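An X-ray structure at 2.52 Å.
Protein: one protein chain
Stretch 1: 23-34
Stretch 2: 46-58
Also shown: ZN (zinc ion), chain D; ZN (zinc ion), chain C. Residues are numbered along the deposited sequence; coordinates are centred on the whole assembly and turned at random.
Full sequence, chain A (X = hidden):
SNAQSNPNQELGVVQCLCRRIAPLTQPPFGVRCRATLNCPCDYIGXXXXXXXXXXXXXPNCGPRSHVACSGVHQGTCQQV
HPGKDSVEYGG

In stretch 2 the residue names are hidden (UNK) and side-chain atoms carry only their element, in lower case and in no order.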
ATOM      1  N   PRO A  23     -15.410   3.641   0.352  1.00 16.27           N
ATOM      2  CA  PRO A  23     -15.201   4.166   1.706  1.00 15.74           C
ATOM      3  C   PRO A  23     -14.268   3.267   2.503  1.00 35.54           C
ATOM      4  O   PRO A  23     -14.483   2.055   2.599  1.00 15.61           O
ATOM      5  CB  PRO A  23     -16.612   4.164   2.300  1.00 18.98           C
ATOM      6  CG  PRO A  23     -17.252   2.967   1.664  1.00 15.31           C
ATOM      7  CD  PRO A  23     -16.695   2.923   0.244  1.00 15.29           C
ATOM      8  N   LEU A  24     -13.227   3.865   3.072  1.00 55.41           N
ATOM      9  CA  LEU A  24     -12.408   3.154   4.041  1.00 32.29           C
ATOM     10  C   LEU A  24     -13.259   2.775   5.242  1.00 30.78           C
ATOM     11  O   LEU A  24     -14.119   3.545   5.675  1.00 29.57           O
ATOM     12  CB  LEU A  24     -11.235   4.021   4.498  1.00 40.61           C
ATOM     13  CG  LEU A  24     -10.214   4.428   3.442  1.00 25.03           C
ATOM     14  CD1 LEU A  24      -9.297   5.479   4.029  1.00 20.22           C
ATOM     15  CD2 LEU A  24      -9.430   3.210   2.972  1.00 20.63           C
ATOM     16  N   THR A  25     -13.023   1.575   5.776  1.00 32.32           N
ATOM     17  CA  THR A  25     -13.690   1.147   6.997  1.00 27.70           C
ATOM     18  C   THR A  25     -12.833   1.347   8.241  1.00 22.63           C
ATOM     19  O   THR A  25     -13.374   1.331   9.354  1.00 20.31           O
ATOM     20  CB  THR A  25     -14.110  -0.323   6.887  1.00 21.38           C
ATOM     21  OG1 THR A  25     -12.969  -1.130   6.578  1.00 35.61           O
ATOM     22  CG2 THR A  25     -15.167  -0.482   5.799  1.00 24.01           C
ATOM     23  N   GLN A  26     -11.527   1.532   8.074  1.00 16.43           N
ATOM     24  CA  GLN A  26     -10.653   2.023   9.129  1.00 22.69           C
ATOM     25  C   GLN A  26      -9.563   2.857   8.476  1.00 21.16           C
ATOM     26  O   GLN A  26      -9.346   2.754   7.263  1.00 24.16           O
ATOM     27  CB  GLN A  26     -10.047   0.875   9.950  1.00 23.07           C
ATOM     28  CG  GLN A  26      -9.337  -0.180   9.117  1.00 43.73           C
ATOM     29  CD  GLN A  26      -8.867  -1.358   9.949  1.00 21.02           C
ATOM     30  OE1 GLN A  26      -9.324  -2.485   9.763  1.00 60.87           O
ATOM     31  NE2 GLN A  26      -7.946  -1.103  10.872  1.00 26.52           N
ATOM     32  N   PRO A  27      -8.879   3.708   9.235  1.00 24.45           N
ATOM     33  CA  PRO A  27      -7.794   4.504   8.650  1.00 26.91           C
ATOM     34  C   PRO A  27      -6.708   3.601   8.094  1.00 44.14           C
ATOM     35  O   PRO A  27      -6.579   2.444   8.518  1.00 25.69           O
ATOM     36  CB  PRO A  27      -7.275   5.338   9.835  1.00 19.00           C
ATOM     37  CG  PRO A  27      -8.367   5.305  10.853  1.00 24.51           C
ATOM     38  CD  PRO A  27      -9.069   3.997  10.668  1.00 27.54           C
ATOM     39  N   PRO A  28      -5.912   4.079   7.141  1.00 40.94           N
ATOM     40  CA  PRO A  28      -4.782   3.270   6.671  1.00 29.90           C
ATOM     41  C   PRO A  28      -3.815   2.977   7.808  1.00 18.98           C
ATOM     42  O   PRO A  28      -3.563   3.827   8.664  1.00 27.01           O
ATOM     43  CB  PRO A  28      -4.136   4.145   5.589  1.00 18.21           C
ATOM     44  CG  PRO A  28      -5.183   5.124   5.194  1.00 17.82           C
ATOM     45  CD  PRO A  28      -6.027   5.350   6.407  1.00 18.73           C
ATOM     46  N   PHE A  29      -3.276   1.760   7.816  1.00 25.83           N
ATOM     47  CA  PHE A  29      -2.327   1.338   8.835  1.00 17.74           C
ATOM     48  C   PHE A  29      -1.084   0.735   8.194  1.00 17.87           C
ATOM     49  O   PHE A  29      -1.154   0.073   7.156  1.00 27.84           O
ATOM     50  CB  PHE A  29      -2.959   0.328   9.802  1.00 17.68           C
ATOM     51  CG  PHE A  29      -3.526  -0.894   9.136  1.00 34.77           C
ATOM     52  CD1 PHE A  29      -4.798  -0.872   8.585  1.00 30.70           C
ATOM     53  CD2 PHE A  29      -2.799  -2.072   9.085  1.00 17.16           C
ATOM     54  CE1 PHE A  29      -5.326  -1.998   7.983  1.00 41.85           C
ATOM     55  CE2 PHE A  29      -3.323  -3.204   8.488  1.00 16.72           C
ATOM     56  CZ  PHE A  29      -4.586  -3.166   7.936  1.00 33.25           C
ATOM     57  N   GLY A  30       0.057   0.968   8.838  1.00 27.05           N
ATOM     58  CA  GLY A  30       1.317   0.488   8.304  1.00 32.48           C
ATOM     59  C   GLY A  30       1.416  -1.026   8.322  1.00 32.39           C
ATOM     60  O   GLY A  30       0.833  -1.706   9.164  1.00 25.06           O
ATOM     61  N   VAL A  31       2.180  -1.563   7.372  1.00 36.07           N
ATOM     62  CA  VAL A  31       2.343  -3.002   7.210  1.00 19.97           C
ATOM     63  C   VAL A  31       3.713  -3.282   6.609  1.00 22.98           C
ATOM     64  O   VAL A  31       4.399  -2.384   6.118  1.00 23.73           O
ATOM     65  CB  VAL A  31       1.243  -3.625   6.313  1.00 17.76           C
ATOM     66  CG1 VAL A  31      -0.077  -3.674   7.044  1.00 17.40           C
ATOM     67  CG2 VAL A  31       1.113  -2.854   5.007  1.00 26.27           C
ATOM     68  N   ARG A  32       4.108  -4.554   6.645  1.00 35.24           N
ATOM     69  CA  ARG A  32       5.311  -4.995   5.958  1.00 19.32           C
ATOM     70  C   ARG A  32       5.078  -4.964   4.456  1.00 19.06           C
ATOM     71  O   ARG A  32       4.046  -5.437   3.969  1.00 26.28           O
ATOM     72  CB  ARG A  32       5.688  -6.410   6.388  1.00 37.31           C
ATOM     73  CG  ARG A  32       6.235  -6.549   7.794  1.00 21.77           C
ATOM     74  CD  ARG A  32       6.557  -8.015   8.098  1.00 20.16           C
ATOM     75  NE  ARG A  32       7.208  -8.189   9.392  1.00 29.49           N
ATOM     76  CZ  ARG A  32       7.444  -9.367   9.961  1.00 21.03           C
ATOM     77  NH1 ARG A  32       7.075 -10.488   9.355  1.00 26.40           N
ATOM     78  NH2 ARG A  32       8.041  -9.426  11.142  1.00 21.66           N
ATOM     79  N   CYS A  33       6.043  -4.420   3.719  1.00 31.65           N
ATOM     80  CA  CYS A  33       6.020  -4.468   2.265  1.00 27.22           C
ATOM     81  C   CYS A  33       6.643  -5.779   1.805  1.00 32.94           C
ATOM     82  O   CYS A  33       7.773  -6.104   2.186  1.00 30.75           O
ATOM     83  CB  CYS A  33       6.770  -3.281   1.666  1.00 19.94           C
ATOM     84  SG  CYS A  33       6.835  -3.353  -0.130  1.00 29.45           S
ATOM     85  N   ARG A  34       5.905  -6.530   0.991  1.00 19.66           N
ATOM     86  CA  ARG A  34       6.333  -7.845   0.530  1.00 19.43           C
ATOM     87  C   ARG A  34       6.933  -7.826  -0.873  1.00 29.19           C
ATOM     88  O   ARG A  34       7.273  -8.890  -1.398  1.00 35.26           O
ATOM     89  CB  ARG A  34       5.150  -8.819   0.566  1.00 19.07           C
ATOM     90  CG  ARG A  34       4.677  -9.151   1.965  1.00 19.76           C
ATOM     91  CD  ARG A  34       3.506 -10.106   1.937  1.00 19.79           C
ATOM     92  NE  ARG A  34       3.488 -10.970   3.112  1.00 23.92           N
ATOM     93  CZ  ARG A  34       2.617 -11.955   3.309  1.00 31.87           C
ATOM     94  NH1 ARG A  34       1.675 -12.208   2.409  1.00 37.51           N
ATOM     95  NH2 ARG A  34       2.689 -12.686   4.412  1.00 49.33           N
ATOM     96  N   UNK A  46      14.522  -7.059   2.057  1.00 30.65           N
ATOM     97  CA  UNK A  46      13.146  -6.604   2.163  1.00 25.92           C
ATOM     98  C   UNK A  46      13.067  -5.093   1.995  1.00 25.85           C
ATOM     99  O   UNK A  46      13.969  -4.354   2.400  1.00 26.28           O
ATOM    100  o   UNK A  46      13.036  -8.712   5.067  1.00 24.60           O
ATOM    101  o   UNK A  46      12.711  -9.298   2.978  1.00 39.32           O
ATOM    102  c   UNK A  46      12.552  -6.985   3.519  1.00 23.34           C
ATOM    103  c   UNK A  46      12.786  -8.436   3.876  1.00 22.93           C
ATOM    104  N   UNK A  47      11.968  -4.639   1.413  1.00 51.22           N
ATOM    105  CA  UNK A  47      11.699  -3.212   1.355  1.00 39.11           C
ATOM    106  C   UNK A  47      11.390  -2.699   2.757  1.00 31.64           C
ATOM    107  O   UNK A  47      10.499  -3.241   3.420  1.00 28.14           O
ATOM    108  s   UNK A  47      10.009  -1.185   0.489  1.00 37.05           S
ATOM    109  c   UNK A  47      10.526  -2.917   0.430  1.00 28.68           C
ATOM    110  N   UNK A  48      12.092  -1.669   3.247  1.00 29.03           N
ATOM    111  CA  UNK A  48      11.773  -1.123   4.576  1.00 38.58           C
ATOM    112  C   UNK A  48      10.500  -0.295   4.628  1.00 42.85           C
ATOM    113  O   UNK A  48      10.162   0.207   5.707  1.00 30.65           O
ATOM    114  c   UNK A  48      12.992  -0.241   4.900  1.00 40.04           C
ATOM    115  c   UNK A  48      13.312  -1.062   2.692  1.00 27.39           C
ATOM    116  c   UNK A  48      14.039  -0.616   3.904  1.00 50.74           C
ATOM    117  N   UNK A  49       9.793  -0.123   3.516  1.00 34.89           N
ATOM    118  CA  UNK A  49       8.617   0.729   3.493  1.00 35.64           C
ATOM    119  C   UNK A  49       8.974   2.165   3.155  1.00 41.41           C
ATOM    120  O   UNK A  49      10.051   2.424   2.616  1.00 36.54           O
ATOM    121  N   UNK A  50       8.085   3.114   3.483  1.00 33.28           N
ATOM    122  CA  UNK A  50       6.816   2.924   4.199  1.00 28.42           C
ATOM    123  C   UNK A  50       5.705   2.311   3.343  1.00 42.42           C
ATOM    124  O   UNK A  50       5.505   2.713   2.190  1.00 27.66           O
ATOM    125  c   UNK A  50       8.342   4.536   3.210  1.00 33.04           C
ATOM    126  c   UNK A  50       6.431   4.351   4.624  1.00 52.41           C
ATOM    127  c   UNK A  50       7.626   5.216   4.324  1.00 42.92           C
ATOM    128  N   UNK A  51       4.982   1.351   3.916  1.00 31.08           N
ATOM    129  CA  UNK A  51       3.860   0.711   3.249  1.00 24.72           C
ATOM    130  C   UNK A  51       2.635   0.778   4.148  1.00 41.68           C
ATOM    131  O   UNK A  51       2.745   0.725   5.376  1.00 36.00           O
ATOM    132  c   UNK A  51       4.179  -0.745   2.900  1.00 30.88           C
ATOM    133  N   UNK A  52       1.465   0.900   3.522  1.00 29.80           N
ATOM    134  CA  UNK A  52       0.198   1.008   4.231  1.00 36.90           C
ATOM    135  C   UNK A  52      -0.829   0.097   3.581  1.00 41.90           C
ATOM    136  O   UNK A  52      -0.793  -0.141   2.370  1.00 31.61           O
ATOM    137  o   UNK A  52      -0.054   5.516   6.123  1.00 56.34           O
ATOM    138  c   UNK A  52      -0.356   2.442   4.235  1.00 40.88           C
ATOM    139  c   UNK A  52      -0.271   4.776   5.138  1.00 57.51           C
ATOM    140  o   UNK A  52      -1.020   5.092   4.186  1.00 36.15           O
ATOM    141  c   UNK A  52       0.403   3.421   5.098  1.00 68.40           C
ATOM    142  N   UNK A  53      -1.755  -0.394   4.396  1.00 22.46           N
ATOM    143  CA  UNK A  53      -2.844  -1.236   3.930  1.00 31.07           C
ATOM    144  C   UNK A  53      -4.159  -0.479   4.047  1.00 32.27           C
ATOM    145  O   UNK A  53      -4.386   0.255   5.019  1.00 22.14           O
ATOM    146  n   UNK A  53      -4.867  -5.694   4.706  1.00 28.12           N
ATOM    147  c   UNK A  53      -3.835  -4.873   4.851  1.00 25.72           C
ATOM    148  c   UNK A  53      -2.913  -2.538   4.724  1.00 49.91           C
ATOM    149  o   UNK A  53      -2.820  -5.186   5.472  1.00 36.71           O
ATOM    150  c   UNK A  53      -3.966  -3.505   4.218  1.00 26.01           C
ATOM    151  N   UNK A  54      -5.015  -0.650   3.042  1.00 23.60           N
ATOM    152  CA  UNK A  54      -6.297   0.032   2.968  1.00 29.15           C
ATOM    153  C   UNK A  54      -7.412  -0.996   3.059  1.00 36.84           C
ATOM    154  O   UNK A  54      -7.412  -1.984   2.320  1.00 38.16           O
ATOM    155  c   UNK A  54      -4.249   1.568   0.603  1.00 39.58           C
ATOM    156  c   UNK A  54      -5.295   1.835   1.478  1.00 36.36           C
ATOM    157  c   UNK A  54      -6.417   0.839   1.674  1.00 28.28           C
ATOM    158  o   UNK A  54      -2.203   4.560   0.942  1.00 52.58           O
ATOM    159  c   UNK A  54      -3.226   3.662   1.119  1.00 28.94           C
ATOM    160  c   UNK A  54      -5.280   3.040   2.170  1.00 36.80           C
ATOM    161  c   UNK A  54      -4.252   3.952   1.995  1.00 32.63           C
ATOM    162  c   UNK A  54      -3.218   2.474   0.423  1.00 28.85           C
ATOM    163  N   UNK A  55      -8.340  -0.767   3.984  1.00 33.22           N
ATOM    164  CA  UNK A  55      -9.534  -1.583   4.146  1.00 20.70           C
ATOM    165  C   UNK A  55     -10.729  -0.738   3.732  1.00 21.09           C
ATOM    166  O   UNK A  55     -10.934   0.355   4.271  1.00 35.97           O
ATOM    167  s   UNK A  55      -9.066  -4.719   5.361  1.00 43.29           S
ATOM    168  c   UNK A  55      -9.687  -2.055   5.593  1.00 20.05           C
ATOM    169  c   UNK A  55      -8.272  -5.782   6.559  1.00 56.33           C
ATOM    170  c   UNK A  55      -8.669  -3.097   6.033  1.00 39.71           C
ATOM    171  N   UNK A  56     -11.510  -1.234   2.777  1.00 20.75           N
ATOM    172  CA  UNK A  56     -12.663  -0.490   2.301  1.00 23.47           C
ATOM    173  C   UNK A  56     -13.746  -1.460   1.850  1.00 34.74           C
ATOM    174  O   UNK A  56     -13.543  -2.675   1.786  1.00 27.60           O
ATOM    175  o   UNK A  56      -9.058  -1.984  -2.799  1.00 23.66           O
ATOM    176  c   UNK A  56      -9.242  -0.737  -0.769  1.00 28.60           C
ATOM    177  c   UNK A  56     -10.029  -0.143   0.195  1.00 32.75           C
ATOM    178  c   UNK A  56     -11.986  -0.855  -0.956  1.00 26.65           C
ATOM    179  c   UNK A  56     -11.209  -1.444  -1.921  1.00 34.51           C
ATOM    180  c   UNK A  56     -11.411  -0.190   0.118  1.00 32.57           C
ATOM    181  c   UNK A  56      -9.838  -1.385  -1.828  1.00 38.84           C
ATOM    182  c   UNK A  56     -12.267   0.461   1.172  1.00 52.96           C
ATOM    183  N   UNK A  57     -14.913  -0.899   1.547  1.00 21.38           N
ATOM    184  CA  UNK A  57     -16.096  -1.647   1.132  1.00 22.79           C
ATOM    185  C   UNK A  57     -16.544  -1.058  -0.201  1.00 21.87           C
ATOM    186  O   UNK A  57     -17.297  -0.085  -0.230  1.00 22.29           O
ATOM    187  n   UNK A  57     -20.744  -4.537   3.670  1.00 37.23           N
ATOM    188  c   UNK A  57     -19.629  -4.299   4.352  1.00 60.90           C
ATOM    189  n   UNK A  57     -18.502  -3.953   3.729  1.00 49.06           N
ATOM    190  c   UNK A  57     -18.473  -2.339   1.858  1.00 34.27           C
ATOM    191  n   UNK A  57     -19.637  -4.413   5.671  1.00 52.14           N
ATOM    192  c   UNK A  57     -17.198  -1.559   2.189  1.00 22.50           C
ATOM    193  c   UNK A  57     -18.362  -3.792   2.283  1.00 43.67           C
ATOM    194  N   UNK A  58     -16.081  -1.642  -1.301  1.00 30.43           N
ATOM    195  CA  UNK A  58     -16.378  -1.087  -2.619  1.00 25.13           C
ATOM    196  C   UNK A  58     -17.837  -1.340  -2.986  1.00 24.06           C
ATOM    197  O   UNK A  58     -18.323  -2.467  -2.830  1.00 23.60           O
ATOM    198  c   UNK A  58     -15.470  -1.704  -3.678  1.00 34.59           C
ATOM    199  s   UNK A  58     -15.749  -1.044  -5.337  1.00 35.16           S
TER
HETATM  200 ZN    ZN D 202       7.941  -1.397  -0.587  1.00 36.32          ZN
HETATM  201 ZN    ZN C 201     -14.003  -2.067  -6.517  1.00 30.01          ZN

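Position 46 carries two carbons, the second bearing two oxygens, and its side chain makes no contact with stretch 1: Asp46, an exposed acid. Position 47 has one carbon and a sulfur 2.3 Å from the chain D zinc. It is Cys47, whose SG shares that ion with Cys33 SG, also at 2.3 Å.

At 48 three carbons close a ring onto the backbone nitrogen, giving Pro48, which points away; its rigid ring suits an exposed loop. Position 49 has no side chain; its phi of 89° and psi of -161° would jam a CB against the preceding carbonyl, so Gly49 fits, and its N donates a hydrogen bond to Cys47 SG (3.2 Å). Position 50 is again a three-carbon ring on nitrogen, Pro50, following a cis peptide bond, which proline tolerates best.

A lone carbon at 51 faces stretch 1, 3.8 Å from Cys33 CB: Ala51, small and apolar in a buried site. Its O accepts a hydrogen bond from Val31 N (3.1 Å). Position 52 shows three carbons, the last with two oxygens, one 3.5 Å from Pro28 CB. This is Glu52, partly exposed, so its carboxylate can reach solvent; it pairs with Gly30.

Position 53 also has three carbons, but ends in one oxygen and one nitrogen: Gln53. Its CB lies over the Phe29 ring face, 4.0 Å from the centroid, a CH-pi contact, while NE2 bonds elsewhere in the structure. A carbon and a six-carbon ring bearing oxygen at 54 mark Tyr54, which offers apolar surface: Pro28 CG meets its ring edge at CE1 (3.5 Å), and Leu24 CD2 approaches its CB (4.0 Å).

The unbranched chain at 55, two carbons, sulfur, carbon, is Met55. Its flexible chain brings CG within 4.0 Å of Phe29 CE1, at that ring's edge. Position 56 repeats the hydroxylated ring: Tyr56, whose CB sits 3.1 Å from Pro23 O; the side chain's end leads away, and its buried OH is satisfied elsewhere in the structure. At 57 three carbons, a nitrogen and a carbon with two more nitrogens identify Arg57; its guanidinium suits the exposed site. One carbon and sulfur at 58 give Cys58, with SG 2.3 Å from the chain C zinc.

Two short backbone ladders make the contact. Gln53 N donates to Phe29 O (2.9 Å), answered weakly by Phe29 N to Gln53 O (3.4 Å); farther along, Thr25 N reaches Met55 O (2.8 Å) and Arg57 N reaches Pro23 O (3.2 Å). A two-residue register shift separates them. Apolar side chains pad this framework, and zinc ties Cys33 to Cys47.

Stretch 2, residues 46-58: DCPGPAEQYMYRC
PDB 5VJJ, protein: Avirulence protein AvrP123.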